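Local structure of farnesyl diphosphate phosphatase YisP (Bacillus subtilis subsp. subtilis, 3WE9) at residues 46-51 and 134-139. The protein hydrolyses farnesyl diphosphate to farnesol and diphosphate, a step involved in biofilm formation. Numbering follows the deposited sequence.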
loop_
_atom_site.group_PDB
_atom_site.type_symbol
_atom_site.label_atom_id
_atom_site.label_comp_id
_atom_site.label_asym_id
_atom_site.label_seq_id
_atom_site.Cartn_x
_atom_site.Cartn_y
_atom_site.Cartn_z
ATOM N N ALA A 46 -1.517 -11.850 7.472
ATOM C CA ALA A 46 -1.004 -11.550 8.804
ATOM C C ALA A 46 -0.190 -10.263 8.805
ATOM O O ALA A 46 -0.371 -9.400 9.670
ATOM C CB ALA A 46 -0.141 -12.723 9.314
ATOM N N VAL A 47 0.712 -10.139 7.837
ATOM C CA VAL A 47 1.557 -8.954 7.733
ATOM C C VAL A 47 0.738 -7.681 7.529
ATOM O O VAL A 47 0.943 -6.688 8.230
ATOM C CB VAL A 47 2.575 -9.092 6.576
ATOM C CG1 VAL A 47 3.278 -7.757 6.328
ATOM C CG2 VAL A 47 3.597 -10.172 6.921
ATOM N N LEU A 48 -0.193 -7.707 6.581
ATOM C CA LEU A 48 -1.015 -6.528 6.324
ATOM C C LEU A 48 -2.023 -6.256 7.443
ATOM O O LEU A 48 -2.384 -5.105 7.686
ATOM C CB LEU A 48 -1.733 -6.658 4.978
ATOM C CG LEU A 48 -0.817 -6.688 3.747
ATOM C CD1 LEU A 48 -1.661 -6.553 2.488
ATOM C CD2 LEU A 48 0.197 -5.555 3.821
ATOM N N SER A 49 -2.485 -7.307 8.115
ATOM C CA SER A 49 -3.414 -7.129 9.228
ATOM C C SER A 49 -2.657 -6.359 10.307
ATOM O O SER A 49 -3.201 -5.441 10.931
ATOM C CB SER A 49 -3.877 -8.480 9.779
ATOM O OG SER A 49 -4.784 -9.111 8.892
ATOM N N PHE A 50 -1.399 -6.748 10.513
ATOM C CA PHE A 50 -0.532 -6.095 11.482
ATOM C C PHE A 50 -0.443 -4.611 11.138
ATOM O O PHE A 50 -0.593 -3.750 12.005
ATOM C CB PHE A 50 0.873 -6.704 11.441
ATOM C CG PHE A 50 1.919 -5.857 12.110
ATOM C CD1 PHE A 50 2.057 -5.858 13.495
ATOM C CD2 PHE A 50 2.743 -5.027 11.352
ATOM C CE1 PHE A 50 3.002 -5.044 14.117
ATOM C CE2 PHE A 50 3.689 -4.209 11.960
ATOM C CZ PHE A 50 3.819 -4.216 13.348
ATOM N N CYS A 51 -0.191 -4.322 9.865
ATOM C CA CYS A 51 -0.088 -2.945 9.396
ATOM C C CYS A 51 -1.369 -2.164 9.685
ATOM O O CYS A 51 -1.321 -1.069 10.250
ATOM C CB CYS A 51 0.220 -2.920 7.895
ATOM S SG CYS A 51 1.908 -3.459 7.477
ATOM N N LEU A 134 9.001 -4.346 2.327
ATOM C CA LEU A 134 10.128 -5.120 2.835
ATOM C C LEU A 134 9.610 -6.237 3.746
ATOM O O LEU A 134 10.157 -7.332 3.763
ATOM C CB LEU A 134 11.098 -4.216 3.602
ATOM C CG LEU A 134 12.461 -4.832 3.936
ATOM C CD1 LEU A 134 13.145 -5.304 2.652
ATOM C CD2 LEU A 134 13.329 -3.793 4.655
ATOM N N MET A 135 8.555 -5.956 4.507
ATOM C CA MET A 135 7.969 -6.967 5.390
ATOM C C MET A 135 7.582 -8.200 4.574
ATOM O O MET A 135 7.824 -9.336 4.977
ATOM C CB MET A 135 6.694 -6.448 6.046
ATOM C CG MET A 135 6.847 -5.335 7.060
ATOM S SD MET A 135 5.199 -4.819 7.574
ATOM C CE MET A 135 5.486 -3.047 7.913
ATOM N N LEU A 136 6.968 -7.946 3.422
ATOM C CA LEU A 136 6.488 -8.996 2.531
ATOM C C LEU A 136 7.513 -9.689 1.647
ATOM O O LEU A 136 7.244 -10.775 1.140
ATOM C CB LEU A 136 5.393 -8.430 1.625
ATOM C CG LEU A 136 4.120 -7.904 2.297
ATOM C CD1 LEU A 136 3.247 -7.235 1.244
ATOM C CD2 LEU A 136 3.367 -9.046 2.978
ATOM N N LEU A 137 8.670 -9.066 1.449
ATOM C CA LEU A 137 9.696 -9.628 0.567
ATOM C C LEU A 137 9.978 -11.123 0.729
ATOM O O LEU A 137 9.965 -11.870 -0.252
ATOM C CB LEU A 137 11.006 -8.840 0.705
ATOM C CG LEU A 137 12.140 -9.233 -0.249
ATOM C CD1 LEU A 137 11.675 -9.101 -1.692
ATOM C CD2 LEU A 137 13.354 -8.348 0.004
ATOM N N PRO A 138 10.242 -11.580 1.963
ATOM C CA PRO A 138 10.526 -13.006 2.182
ATOM C C PRO A 138 9.366 -13.925 1.799
ATOM O O PRO A 138 9.562 -15.112 1.532
ATOM C CB PRO A 138 10.842 -13.072 3.675
ATOM C CG PRO A 138 11.380 -11.704 3.971
ATOM C CD PRO A 138 10.433 -10.817 3.210
ATOM N N ILE A 139 8.161 -13.371 1.777
ATOM C CA ILE A 139 6.978 -14.137 1.415
ATOM C C ILE A 139 6.843 -14.207 -0.111
ATOM O O ILE A 139 6.457 -15.234 -0.670
ATOM C CB ILE A 139 5.710 -13.489 2.025
ATOM C CG1 ILE A 139 5.790 -13.549 3.558
ATOM C CG2 ILE A 139 4.457 -14.193 1.512
ATOM C CD1 ILE A 139 4.676 -12.800 4.281
#
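Met135 and Val47 meet beside the one aromatic ring of this contact, that of Phe50. The carbonyl O of Val47 lies in the ring plane at its edge, and CD2 of Phe50 lies 4.5 Å from SD of Met135, too far to count as a packed contact. Phe101 meets the same ring edge-to-face, while Phe87 inclines its own ring against it. The setting is the all-helical isoprenoid synthase fold of the squalene/phytoene synthase family: helices 38-54 and 118-140 run antiparallel here, their short segments at 169° and 10.4 Å apart, and only side chains bridge the gap. Val47 is the side chain at the centre, touching Met135, Leu136 and Ile139. With CG1 anti to the backbone N (chi1 170°), that methyl sits 3.6 Å from CD2 of Leu136 and 3.7 Å from CB of Met135; the Val47 side chain crosses both obliquely. The other branch serves Ile139, whose side chain slides past in the opposite direction, bringing CD1 3.9 Å from Val47 CG2. An alanine at Val47 would probably open a gap where CG1 packs on Met135 CB and Leu136 CD2, and leave Ile139 CD1 without its partner methyl in segment 46-51, though CB could still touch Leu136. On one flank, Leu136 CD1 reaches Leu48 CD2 more loosely, at 4.3 Å, and a bound triethylene glycol lies near the Leu136 side chain. Beyond Leu136 the helix kinks at Pro138, whose N has no hydrogen to give the turn before. On the other flank, where both residues also touch Phe104, two sulfurs meet: SG of Cys51 lies 3.6 Å from SD of Met135, and bending at chi3 (-148°) puts the Met135 methyl CE against that same SG, also at 3.6 Å.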